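Local coordinates for lipoprotein (Clostridioides difficile, PDB 7RAG) that allosterically activates the cell-wall amidase CwlD during spore formation, binding it as the LolA-family lipoprotein GerS, at residues L77-N80 with D85-E88; K120-L125 with N149-E154; K50-K55 with F104-L109; K134-Q139 with P162-K167; L56-I59 with H63-G66. All coordinates share one frame; numbering follows the deposited sequence.

Interaction 1: residues L77-N80 with D85-E88; sequences LVKN and DVVE
Four backbone hydrogen bonds join Val78 to Val87 and Asn80 to Asp85, the two hydrogen-bonded pairs of this antiparallel ladder. Val78 N gives its hydrogen to Val87 O at 2.8 Å, and the return bond from Val87 N to Val78 O is almost as short. Asn80 and Asp85 exchange a second pair nearest the turn. Between these pairs Lys79 CA makes a CA-H...O contact with Asp85 O at 3.4 Å. The strand axes run at 166°, close to fully antiparallel.

Apolar packing differs on the two faces. On one, Lys79 and Val86 lie side by side and point the same way: the lysine methylenes run along Val86 CG2, with Lys79 CG only 3.5 Å from it. The other Val86 methyl, CG1, meets Leu77 CD2 at 4.0 Å. Leu77 CG stands anti to its carbonyl carbon (chi1 -67°), and the branch reaches across to this neighbour. On the reverse face Val87 CG2 presses on Val78 CB at 3.7 Å.

Polar ends look elsewhere. Asp85 forms a salt bridge with Arg145 and a hydrogen bond with Trp199 of the CwlD amidase chain, while Asn80 OD1 accepts from Lys67 and from the backbone of Lys82.

The hairpin of strands 75-80 and 85-90 ends its five-stranded antiparallel sheet within this chain, with strand 68-71 on the other flank of 75-80.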
# COMPACT_ATOMS: atom_id res chain seq x y z
N LEU A 77 -0.53 3.70 -7.00
CA LEU A 77 0.85 3.29 -7.18
C LEU A 77 1.30 3.72 -8.57
O LEU A 77 0.68 3.34 -9.56
CB LEU A 77 1.01 1.78 -7.04
CG LEU A 77 0.77 1.15 -5.67
CD1 LEU A 77 0.63 -0.33 -5.87
CD2 LEU A 77 1.93 1.46 -4.74
N VAL A 78 2.37 4.49 -8.65
CA VAL A 78 2.89 4.97 -9.92
C VAL A 78 4.29 4.38 -10.06
O VAL A 78 5.14 4.58 -9.19
CB VAL A 78 2.91 6.51 -9.96
CG1 VAL A 78 3.30 7.03 -11.32
CG2 VAL A 78 1.56 7.05 -9.56
N LYS A 79 4.51 3.61 -11.12
CA LYS A 79 5.69 2.76 -11.22
C LYS A 79 6.47 3.09 -12.48
O LYS A 79 5.90 3.12 -13.58
CB LYS A 79 5.30 1.28 -11.21
CG LYS A 79 4.88 0.76 -9.84
CD LYS A 79 4.71 -0.73 -9.84
CE LYS A 79 4.25 -1.21 -8.46
NZ LYS A 79 3.25 -2.30 -8.59
N ASN A 80 7.77 3.34 -12.32
CA ASN A 80 8.71 3.40 -13.44
C ASN A 80 9.76 2.31 -13.21
O ASN A 80 10.72 2.52 -12.45
CB ASN A 80 9.39 4.76 -13.57
CG ASN A 80 10.30 4.84 -14.81
OD1 ASN A 80 10.37 3.91 -15.62
ND2 ASN A 80 10.99 5.97 -14.97
N ASP A 85 11.49 2.50 -9.62
CA ASP A 85 10.84 3.47 -8.75
C ASP A 85 9.36 3.14 -8.58
O ASP A 85 8.66 2.88 -9.57
CB ASP A 85 11.00 4.89 -9.27
CG ASP A 85 10.73 5.92 -8.18
OD1 ASP A 85 10.87 5.54 -6.99
OD2 ASP A 85 10.37 7.08 -8.50
N VAL A 86 8.90 3.15 -7.34
CA VAL A 86 7.50 2.99 -6.99
C VAL A 86 7.13 4.13 -6.07
O VAL A 86 7.76 4.31 -5.02
CB VAL A 86 7.22 1.65 -6.29
CG1 VAL A 86 5.84 1.72 -5.63
CG2 VAL A 86 7.31 0.49 -7.29
N VAL A 87 6.11 4.89 -6.45
CA VAL A 87 5.63 5.98 -5.62
C VAL A 87 4.17 5.72 -5.27
O VAL A 87 3.37 5.33 -6.12
CB VAL A 87 5.83 7.36 -6.29
CG1 VAL A 87 7.01 7.31 -7.25
CG2 VAL A 87 4.59 7.84 -6.99
N GLU A 88 3.87 5.89 -3.98
CA GLU A 88 2.54 5.72 -3.42
C GLU A 88 1.96 7.11 -3.16
O GLU A 88 2.63 7.95 -2.54
CB GLU A 88 2.63 4.93 -2.12
CG GLU A 88 1.38 4.18 -1.74
CD GLU A 88 1.49 3.56 -0.35
OE1 GLU A 88 2.48 3.85 0.37
OE2 GLU A 88 0.57 2.80 0.01

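Interaction 2: residues K120-L125 with N149-E154; sequences KGHLVL and NPEKME
A single side-chain hydrogen bond makes this whole contact: His122 NE2 donates to Glu151 OE1 across a gap where the nearest alpha carbons, those of the same two residues, stay 8.6 Å apart. The bond is short, 2.6 Å between NE2 and OE1, and nearly straight, with 166° at the hydrogen. Its two ends are turned differently. The oxygen lies almost in the imidazole plane, at the ring's edge, whereas the nitrogen meets the carboxylate from above its plane, 53° out of it. Ring and carboxylate planes are 61° apart, and the side chains cross at about a right angle.

A bend at chi2 in Glu151 helps bring the carboxylate to the imidazole. Its second oxygen, OE2, accepts from Asn144 ND2, so both oxygens are engaged and the group's rotation is restricted. The other ring nitrogen, His122 ND1, makes a weak hydrogen bond to Lys120 O at 3.1 Å. If ND1 does donate as well, the imidazole would be protonated, a charge the carboxylate would favour.

Strand 138-144 runs between strands 122-128 and 150-156, so the pair bridges next-nearest strands across their intervening neighbour. Glu151 and Lys152 both face Tyr142 in a classic beta bulge. The arrangement is a surface His-carboxylate hydrogen bond near one end of an antiparallel sheet of the LolA-like fold.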
# COMPACT_ATOMS: atom_id res chain seq x y z
N LYS A 120 -26.39 3.64 -35.50
CA LYS A 120 -25.46 2.91 -36.36
C LYS A 120 -24.77 1.78 -35.60
O LYS A 120 -23.54 1.64 -35.63
CB LYS A 120 -24.44 3.87 -36.98
N GLY A 121 -25.57 0.97 -34.91
CA GLY A 121 -25.03 -0.17 -34.18
C GLY A 121 -24.30 0.15 -32.89
O GLY A 121 -23.60 -0.71 -32.36
N HIS A 122 -24.46 1.36 -32.36
CA HIS A 122 -23.81 1.75 -31.12
C HIS A 122 -24.79 2.36 -30.14
O HIS A 122 -25.67 3.14 -30.53
CB HIS A 122 -22.68 2.74 -31.36
CG HIS A 122 -21.51 2.15 -32.07
ND1 HIS A 122 -21.38 2.17 -33.44
CD2 HIS A 122 -20.42 1.51 -31.60
CE1 HIS A 122 -20.26 1.57 -33.78
NE2 HIS A 122 -19.65 1.16 -32.68
N LEU A 123 -24.63 1.99 -28.88
CA LEU A 123 -25.24 2.68 -27.76
C LEU A 123 -24.31 3.84 -27.41
O LEU A 123 -23.16 3.62 -27.05
CB LEU A 123 -25.41 1.69 -26.60
CG LEU A 123 -25.88 2.01 -25.17
CD1 LEU A 123 -27.36 1.96 -25.01
CD2 LEU A 123 -25.23 1.05 -24.16
N VAL A 124 -24.79 5.07 -27.58
CA VAL A 124 -24.02 6.28 -27.30
C VAL A 124 -24.49 6.83 -25.97
O VAL A 124 -25.69 7.09 -25.79
CB VAL A 124 -24.17 7.32 -28.41
CG1 VAL A 124 -23.19 8.46 -28.21
CG2 VAL A 124 -23.97 6.69 -29.77
N LEU A 125 -23.55 7.02 -25.04
CA LEU A 125 -23.84 7.49 -23.69
C LEU A 125 -23.05 8.76 -23.45
O LEU A 125 -21.82 8.75 -23.56
CB LEU A 125 -23.46 6.44 -22.66
CG LEU A 125 -23.97 5.03 -22.93
CD1 LEU A 125 -23.57 4.12 -21.77
CD2 LEU A 125 -25.47 5.03 -23.12
N ASN A 149 -19.83 -4.38 -25.31
CA ASN A 149 -18.51 -3.95 -24.90
C ASN A 149 -18.28 -2.52 -25.37
O ASN A 149 -18.77 -2.12 -26.43
CB ASN A 149 -17.42 -4.85 -25.49
CG ASN A 149 -17.48 -6.30 -24.97
OD1 ASN A 149 -17.70 -6.56 -23.79
ND2 ASN A 149 -17.27 -7.25 -25.88
N PRO A 150 -17.55 -1.70 -24.61
CA PRO A 150 -17.26 -0.34 -25.08
C PRO A 150 -16.32 -0.38 -26.29
O PRO A 150 -15.37 -1.16 -26.33
CB PRO A 150 -16.58 0.32 -23.87
CG PRO A 150 -15.93 -0.82 -23.16
CD PRO A 150 -16.84 -2.02 -23.36
N GLU A 151 -16.61 0.47 -27.28
CA GLU A 151 -15.74 0.58 -28.45
C GLU A 151 -14.87 1.82 -28.39
O GLU A 151 -13.66 1.75 -28.64
CB GLU A 151 -16.57 0.59 -29.73
CG GLU A 151 -17.42 -0.66 -29.92
CD GLU A 151 -17.51 -1.13 -31.38
OE1 GLU A 151 -17.57 -0.27 -32.29
OE2 GLU A 151 -17.52 -2.36 -31.62
N LYS A 152 -15.45 2.97 -28.04
CA LYS A 152 -14.75 4.23 -28.12
C LYS A 152 -15.22 5.16 -27.02
O LYS A 152 -16.38 5.10 -26.59
CB LYS A 152 -14.96 4.89 -29.49
CG LYS A 152 -14.06 6.06 -29.73
CD LYS A 152 -14.11 6.52 -31.18
CE LYS A 152 -15.43 7.21 -31.51
NZ LYS A 152 -15.34 7.97 -32.80
N MSE A 153 -14.32 6.03 -26.58
CA MSE A 153 -14.70 7.07 -25.65
C MSE A 153 -14.04 8.38 -26.00
O MSE A 153 -12.86 8.39 -26.35
CB MSE A 153 -14.34 6.68 -24.23
CG MSE A 153 -14.91 7.67 -23.25
SE MSE A 153 -14.01 7.76 -21.53
CE MSE A 153 -14.94 6.26 -20.63
N GLU A 154 -14.78 9.48 -25.93
CA GLU A 154 -14.25 10.80 -26.24
C GLU A 154 -14.50 11.76 -25.08
O GLU A 154 -15.62 11.87 -24.59
CB GLU A 154 -14.88 11.36 -27.53
CG GLU A 154 -14.64 10.50 -28.76
CD GLU A 154 -15.34 11.04 -30.00
OE1 GLU A 154 -16.41 11.69 -29.87
OE2 GLU A 154 -14.82 10.83 -31.12

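Interaction 3: residues K50-K55 with F104-L109; sequences KTDNYK and FIKNYL
Residues 50-55 form extended beta strand, whereas 104-109 have no regular secondary structure, and the nearest alpha carbons, those of Asp52 and Ile105, remain 10.0 Å apart. Side chains alone span the gap in this LolA-family protein, joining the long strand 40-58 to the loop that connects the protein's two antiparallel sheets. Within that connection the backbone turns back on itself, Tyr108 N donating to Phe104 O at 3.1 Å. Lys106 sits in the turn with a positive phi of 79°.

Two alternate residues of the strand, Asp52 and Tyr54, direct their side chains at the loop. Tyr54 leads with its hydroxyl, the side chain crossing Ile105 obliquely: OH lies 3.7 Å from Ile105 CB and also borders CG1 and CD1. This is van der Waals packing of a polar tip on a branched aliphatic group. The Tyr54 ring is further enclosed by Phe100, which it meets edge-to-face, and by Tyr48 of the second subunit.

Asp52 and Lys106 approach from opposite directions. The carboxylate has its stronger partner outside the pair, OD2 being hydrogen-bonded to Tyr48 OH of the second subunit, where residues 50-55 pair in an antiparallel ladder and continue the sheet across the interface. Toward the lysine the attraction is looser, a long salt bridge of 3.8 Å between Asp52 OD1 and Lys106 NZ. The lysine chain is bent at chi3, nearly eclipsed at 15°, and CD, 3.2 Å from Asp52 OD1, comes closer than NZ.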
# COMPACT_ATOMS: atom_id res chain seq x y z
N LYS A 50 -15.98 -5.45 -0.98
CA LYS A 50 -15.42 -5.82 -2.28
C LYS A 50 -15.05 -4.53 -3.00
O LYS A 50 -15.86 -3.61 -3.08
CB LYS A 50 -16.43 -6.63 -3.08
CG LYS A 50 -15.83 -7.77 -3.88
CD LYS A 50 -16.85 -8.45 -4.78
CE LYS A 50 -17.74 -9.37 -3.98
NZ LYS A 50 -19.01 -9.69 -4.71
N THR A 51 -13.80 -4.42 -3.46
CA THR A 51 -13.30 -3.14 -3.96
C THR A 51 -12.73 -3.30 -5.36
O THR A 51 -12.35 -4.40 -5.77
CB THR A 51 -12.21 -2.54 -3.03
OG1 THR A 51 -10.97 -3.23 -3.23
CG2 THR A 51 -12.60 -2.67 -1.58
N ASP A 52 -12.70 -2.19 -6.09
CA ASP A 52 -12.20 -2.17 -7.45
C ASP A 52 -10.68 -2.02 -7.47
O ASP A 52 -10.10 -1.32 -6.65
CB ASP A 52 -12.84 -1.04 -8.24
CG ASP A 52 -14.34 -1.21 -8.37
OD1 ASP A 52 -15.00 -0.26 -8.84
OD2 ASP A 52 -14.87 -2.27 -8.00
N ASN A 53 -10.04 -2.71 -8.40
CA ASN A 53 -8.60 -2.56 -8.63
C ASN A 53 -8.37 -2.39 -10.12
O ASN A 53 -8.72 -3.28 -10.91
CB ASN A 53 -7.81 -3.74 -8.08
CG ASN A 53 -6.33 -3.70 -8.46
OD1 ASN A 53 -5.95 -4.06 -9.58
ND2 ASN A 53 -5.49 -3.26 -7.54
N TYR A 54 -7.80 -1.25 -10.50
CA TYR A 54 -7.50 -0.92 -11.88
C TYR A 54 -5.99 -0.83 -12.06
O TYR A 54 -5.29 -0.27 -11.21
CB TYR A 54 -8.14 0.41 -12.26
CG TYR A 54 -9.64 0.37 -12.48
CD1 TYR A 54 -10.17 -0.07 -13.68
CD2 TYR A 54 -10.52 0.82 -11.50
CE1 TYR A 54 -11.54 -0.07 -13.91
CE2 TYR A 54 -11.89 0.81 -11.72
CZ TYR A 54 -12.39 0.37 -12.92
OH TYR A 54 -13.75 0.35 -13.16
N LYS A 55 -5.46 -1.41 -13.13
CA LYS A 55 -4.07 -1.20 -13.50
C LYS A 55 -4.01 -0.71 -14.94
O LYS A 55 -4.62 -1.33 -15.82
CB LYS A 55 -3.26 -2.47 -13.33
CG LYS A 55 -1.79 -2.33 -13.66
CD LYS A 55 -0.99 -3.39 -12.93
CE LYS A 55 0.39 -3.57 -13.55
NZ LYS A 55 1.46 -3.44 -12.51
N PHE A 104 -14.89 3.44 -17.37
CA PHE A 104 -16.29 3.54 -17.73
C PHE A 104 -17.24 2.85 -16.77
O PHE A 104 -18.38 3.30 -16.64
CB PHE A 104 -16.54 2.97 -19.14
CG PHE A 104 -16.13 1.55 -19.28
CD1 PHE A 104 -17.06 0.53 -19.11
CD2 PHE A 104 -14.81 1.22 -19.56
CE1 PHE A 104 -16.69 -0.78 -19.23
CE2 PHE A 104 -14.43 -0.11 -19.69
CZ PHE A 104 -15.38 -1.11 -19.52
N ILE A 105 -16.82 1.77 -16.10
CA ILE A 105 -17.70 1.18 -15.09
C ILE A 105 -17.90 2.20 -13.99
O ILE A 105 -16.97 2.93 -13.61
CB ILE A 105 -17.14 -0.12 -14.49
CG1 ILE A 105 -16.58 -1.07 -15.55
CG2 ILE A 105 -18.25 -0.82 -13.69
CD1 ILE A 105 -16.09 -2.38 -14.95
N LYS A 106 -19.11 2.22 -13.44
CA LYS A 106 -19.51 2.99 -12.26
C LYS A 106 -19.75 4.46 -12.56
O LYS A 106 -20.21 5.18 -11.67
CB LYS A 106 -18.50 2.88 -11.09
CG LYS A 106 -18.56 1.55 -10.29
CD LYS A 106 -17.60 1.59 -9.10
CE LYS A 106 -17.12 3.00 -8.79
NZ LYS A 106 -16.33 3.06 -7.54
N ASN A 107 -19.48 4.95 -13.77
CA ASN A 107 -20.09 6.20 -14.21
C ASN A 107 -21.16 5.98 -15.25
O ASN A 107 -22.20 6.64 -15.21
CB ASN A 107 -19.04 7.17 -14.76
CG ASN A 107 -19.68 8.45 -15.32
OD1 ASN A 107 -19.48 8.80 -16.49
ND2 ASN A 107 -20.46 9.13 -14.49
N TYR A 108 -20.92 5.06 -16.19
CA TYR A 108 -21.95 4.63 -17.11
C TYR A 108 -22.82 3.53 -16.54
O TYR A 108 -23.86 3.21 -17.12
CB TYR A 108 -21.32 4.20 -18.43
CG TYR A 108 -20.70 5.38 -19.11
CD1 TYR A 108 -21.50 6.33 -19.75
CD2 TYR A 108 -19.32 5.60 -19.07
CE1 TYR A 108 -20.95 7.45 -20.37
CE2 TYR A 108 -18.76 6.72 -19.68
CZ TYR A 108 -19.58 7.64 -20.33
OH TYR A 108 -19.02 8.74 -20.94
N LEU A 109 -22.42 2.96 -15.39
CA LEU A 109 -23.31 2.08 -14.64
C LEU A 109 -24.27 2.89 -13.78
O LEU A 109 -25.49 2.80 -13.94
CB LEU A 109 -22.48 1.14 -13.75
CG LEU A 109 -23.30 0.28 -12.79
CD1 LEU A 109 -24.15 -0.74 -13.56
CD2 LEU A 109 -22.38 -0.40 -11.79

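Interaction 4: residues K134-Q139 with P162-K167; sequences KYFNKQ and PRFTVK
Arg163 bends at chi2 (-48°) and Tyr135 holds its ring anti to the carbonyl carbon, bringing guanidinium and phenol ring together. The two flat groups stand almost perpendicular, their planes 83° apart: the edge of the tyrosine, led by CE1 and CD1, is set over one face of the guanidinium. Tyr135 CE1 lies 3.8 Å from Arg163 NH2, which is at the ring's edge near its plane, so the cation does not lie over the aromatic face. Nearer the backbone, the arginine methylene CG lies 3.7 Å from the backbone Tyr135 O.

The next residue of each segment supplies a second, wholly apolar contact. Phe136 and Phe164 meet obliquely, with ring centroids 5.5 Å apart and planes at 31°. Their closest approach is 3.5 Å, from Phe136 CE1 to Phe164 CE2, and Phe136 CZ is almost as near. Val155 packs against both phenylalanines.

Partners outside the pair hold the polar ends. Arg163 NE forms a salt bridge with Asp157 and NH1 donates to Val34 O of the second subunit, while Tyr135 OH is hydrogen-bonded to Ser100 O of the CwlD amidase chain.

Arg163 and Phe164 lie at a classic beta bulge facing Val155, where the chain turns a corner. The contact links the approach to strand 138-144 with strand 162-173 across the intervening strand 150-156, and residues 164-167 pair with a strand of the second subunit to carry the sheet onward.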
# COMPACT_ATOMS: atom_id res chain seq x y z
N LYS A 134 -12.86 23.89 -19.13
CA LYS A 134 -12.96 24.17 -20.56
C LYS A 134 -12.57 22.94 -21.39
O LYS A 134 -13.18 22.68 -22.44
CB LYS A 134 -12.06 25.38 -20.88
CG LYS A 134 -11.70 25.64 -22.34
CD LYS A 134 -10.55 26.65 -22.37
CE LYS A 134 -10.36 27.33 -23.72
NZ LYS A 134 -9.43 28.52 -23.58
N TYR A 135 -11.61 22.15 -20.91
CA TYR A 135 -11.02 21.07 -21.68
C TYR A 135 -11.65 19.72 -21.44
O TYR A 135 -11.64 18.87 -22.35
CB TYR A 135 -9.52 20.99 -21.36
CG TYR A 135 -8.78 22.21 -21.80
CD1 TYR A 135 -8.51 22.44 -23.15
CD2 TYR A 135 -8.36 23.16 -20.87
CE1 TYR A 135 -7.84 23.55 -23.55
CE2 TYR A 135 -7.68 24.27 -21.27
CZ TYR A 135 -7.42 24.47 -22.62
OH TYR A 135 -6.75 25.59 -23.05
N PHE A 136 -12.17 19.46 -20.24
CA PHE A 136 -12.83 18.21 -19.91
C PHE A 136 -14.31 18.51 -19.69
O PHE A 136 -14.78 18.59 -18.55
CB PHE A 136 -12.20 17.55 -18.63
CG PHE A 136 -10.75 17.19 -18.76
CD1 PHE A 136 -10.36 15.88 -18.96
CD2 PHE A 136 -9.77 18.17 -18.69
CE1 PHE A 136 -9.02 15.55 -19.06
CE2 PHE A 136 -8.43 17.85 -18.79
CZ PHE A 136 -8.06 16.55 -18.97
N ASN A 137 -15.06 18.62 -20.78
CA ASN A 137 -16.43 19.11 -20.67
C ASN A 137 -17.46 17.98 -20.67
O ASN A 137 -18.32 17.93 -19.79
CB ASN A 137 -16.73 20.09 -21.80
CG ASN A 137 -17.84 21.02 -21.44
OD1 ASN A 137 -17.75 21.77 -20.46
ND2 ASN A 137 -18.91 20.99 -22.23
N LYS A 138 -17.41 17.10 -21.65
CA LYS A 138 -18.41 16.05 -21.78
C LYS A 138 -17.69 14.76 -22.11
O LYS A 138 -16.69 14.76 -22.84
CB LYS A 138 -19.46 16.41 -22.86
N GLN A 139 -18.19 13.66 -21.55
CA GLN A 139 -17.63 12.33 -21.71
C GLN A 139 -18.62 11.50 -22.53
O GLN A 139 -19.77 11.34 -22.13
CB GLN A 139 -17.39 11.70 -20.33
CG GLN A 139 -16.30 10.66 -20.27
CD GLN A 139 -16.31 9.92 -18.94
OE1 GLN A 139 -17.21 10.12 -18.12
NE2 GLN A 139 -15.31 9.08 -18.72
N PRO A 162 -12.94 16.60 -29.52
CA PRO A 162 -12.31 15.54 -28.72
C PRO A 162 -10.89 15.94 -28.32
O PRO A 162 -10.03 16.22 -29.16
CB PRO A 162 -12.31 14.34 -29.67
CG PRO A 162 -13.33 14.63 -30.66
CD PRO A 162 -13.35 16.11 -30.84
N ARG A 163 -10.66 15.98 -27.01
CA ARG A 163 -9.31 16.14 -26.50
C ARG A 163 -8.66 14.81 -26.17
O ARG A 163 -7.44 14.70 -26.28
CB ARG A 163 -9.31 17.03 -25.25
CG ARG A 163 -9.79 18.41 -25.52
CD ARG A 163 -9.09 18.92 -26.74
NE ARG A 163 -9.27 20.35 -26.86
CZ ARG A 163 -8.28 21.22 -27.01
NH1 ARG A 163 -7.03 20.79 -27.07
NH2 ARG A 163 -8.57 22.51 -27.11
N PHE A 164 -9.44 13.84 -25.71
CA PHE A 164 -8.96 12.48 -25.48
C PHE A 164 -9.85 11.53 -26.25
O PHE A 164 -11.08 11.60 -26.11
CB PHE A 164 -8.99 12.07 -24.00
CG PHE A 164 -7.96 12.73 -23.18
CD1 PHE A 164 -6.75 12.10 -22.94
CD2 PHE A 164 -8.19 14.01 -22.67
CE1 PHE A 164 -5.78 12.74 -22.17
CE2 PHE A 164 -7.23 14.64 -21.92
CZ PHE A 164 -6.02 14.00 -21.66
N THR A 165 -9.25 10.63 -27.02
CA THR A 165 -9.98 9.59 -27.73
C THR A 165 -9.41 8.24 -27.34
O THR A 165 -8.25 7.94 -27.65
CB THR A 165 -9.91 9.77 -29.24
OG1 THR A 165 -10.39 11.07 -29.58
CG2 THR A 165 -10.81 8.73 -29.92
N VAL A 166 -10.23 7.41 -26.70
CA VAL A 166 -9.85 6.07 -26.33
C VAL A 166 -10.58 5.11 -27.25
O VAL A 166 -11.81 5.10 -27.30
CB VAL A 166 -10.20 5.78 -24.86
CG1 VAL A 166 -9.87 4.33 -24.52
CG2 VAL A 166 -9.49 6.74 -23.93
N LYS A 167 -9.82 4.28 -27.96
CA LYS A 167 -10.38 3.17 -28.73
C LYS A 167 -10.04 1.87 -28.01
O LYS A 167 -8.85 1.58 -27.78
CB LYS A 167 -9.85 3.16 -30.16
CG LYS A 167 -10.54 4.19 -31.09
CD LYS A 167 -9.68 4.57 -32.28
CE LYS A 167 -10.46 5.41 -33.31
NZ LYS A 167 -10.65 4.69 -34.64

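Interaction 5: residues L56-I59 with H63-G66; sequences LEVI and HLKG
Val58 and Gly66 close a loop by a backbone hydrogen bond, where the long strand 40-58 ends and the chain doubles back toward strand 68-71. Gly66 N donates to Val58 O at 2.7 Å, nearly along the C=O axis, although the angle at the hydrogen is only 148°. The same carbonyl oxygen receives a CA-H...O contact from Lys65 CA at 3.2 Å, so two neighbouring residues of the returning chain converge on one acceptor. Gly66 has a positive phi of 84°, a conformation in which a side chain would collide with the carbonyl oxygen of Lys65.

Beside this hydrogen bond lies a small apolar contact. The side chains of Val58 and Leu64 cross: Val58 CG1 meets Leu64 CB at 3.5 Å and, less closely, Leu64 CD1. Val58 CG1 is anti to the backbone N (chi1 -167°), the position from which this methyl meets the leucine. The first methylenes of Lys65 pass the next carbonyl, with CB 3.5 Å from Ile59 O; beyond them the lysine chain runs on, extended, away from the strand.

Neighbouring chains border the loop. Residues 56-58 pair antiparallel with a strand of the second subunit, Leu64 packs on its Tyr42, and His63 ND1 is hydrogen-bonded to Glu54 of the CwlD amidase chain. Backbone bonds between Val58 and Lys67 and between Leu56 and Ile69 continue the ladder, making this the connection of two adjacent antiparallel strands in a sheet of the LolA-like fold.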
# COMPACT_ATOMS: atom_id res chain seq x y z
N LEU A 56 -3.33 0.41 -15.17
CA LEU A 56 -3.04 0.90 -16.51
C LEU A 56 -1.54 0.82 -16.71
O LEU A 56 -0.78 1.47 -15.98
CB LEU A 56 -3.51 2.35 -16.71
CG LEU A 56 -4.68 2.90 -15.90
CD1 LEU A 56 -5.05 4.27 -16.46
CD2 LEU A 56 -5.89 1.97 -15.94
N GLU A 57 -1.11 0.03 -17.69
CA GLU A 57 0.31 -0.05 -18.00
C GLU A 57 0.55 0.38 -19.45
O GLU A 57 -0.15 -0.06 -20.37
CB GLU A 57 0.85 -1.46 -17.76
CG GLU A 57 2.23 -1.67 -18.37
CD GLU A 57 2.57 -3.11 -18.49
OE1 GLU A 57 1.95 -3.90 -17.74
OE2 GLU A 57 3.44 -3.46 -19.34
N VAL A 58 1.55 1.23 -19.64
CA VAL A 58 1.84 1.76 -20.96
C VAL A 58 2.77 0.82 -21.70
O VAL A 58 3.78 0.37 -21.15
CB VAL A 58 2.45 3.16 -20.87
CG1 VAL A 58 2.43 3.77 -22.23
CG2 VAL A 58 1.69 4.01 -19.88
N ILE A 59 2.44 0.54 -22.96
CA ILE A 59 3.26 -0.32 -23.79
C ILE A 59 3.84 0.42 -24.99
O ILE A 59 5.01 0.21 -25.33
CB ILE A 59 2.49 -1.58 -24.25
CG1 ILE A 59 1.21 -1.24 -24.98
CG2 ILE A 59 2.18 -2.49 -23.07
CD1 ILE A 59 0.54 -2.47 -25.57
N HIS A 63 9.41 5.16 -24.70
CA HIS A 63 9.82 5.85 -23.49
C HIS A 63 8.98 5.42 -22.29
O HIS A 63 9.49 5.32 -21.17
CB HIS A 63 9.73 7.37 -23.72
CG HIS A 63 9.72 8.18 -22.46
ND1 HIS A 63 8.93 9.31 -22.32
CD2 HIS A 63 10.38 8.03 -21.29
CE1 HIS A 63 9.12 9.81 -21.11
NE2 HIS A 63 9.99 9.06 -20.47
N LEU A 64 7.69 5.16 -22.51
CA LEU A 64 6.78 4.87 -21.41
C LEU A 64 6.60 3.39 -21.15
O LEU A 64 6.01 3.03 -20.12
CB LEU A 64 5.42 5.50 -21.68
CG LEU A 64 5.41 7.01 -21.86
CD1 LEU A 64 4.00 7.48 -22.11
CD2 LEU A 64 6.02 7.72 -20.69
N LYS A 65 7.09 2.53 -22.03
CA LYS A 65 6.82 1.10 -21.97
C LYS A 65 7.14 0.56 -20.58
O LYS A 65 8.21 0.83 -20.04
CB LYS A 65 7.64 0.37 -23.02
CG LYS A 65 7.46 -1.14 -23.07
CD LYS A 65 8.53 -1.80 -23.95
CE LYS A 65 8.27 -3.28 -24.13
NZ LYS A 65 9.42 -4.03 -24.75
N GLY A 66 6.19 -0.16 -20.00
CA GLY A 66 6.38 -0.74 -18.69
C GLY A 66 6.08 0.19 -17.53
O GLY A 66 6.06 -0.28 -16.39

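Overall arrangement
From the N terminus, the chain first enters the contacts at residues 50-55, which open interaction 3 on strand 40-58. The same strand runs straight into interaction 5, whose short loop closes at 63-66, and interaction 1 then closes the hairpin of strands 75-80 and 85-90. Both are nested within the larger loop that interaction 3 closes at 104-109. Interactions 2 and 4 follow in the second sheet and cross, their segments alternating along the chain, with centres 14 Å apart. Tyr108 and Phe104 of interaction 3 pack on Leu125, Pro150 and Met153 of interaction 2, tying the inter-sheet connection to the second sheet.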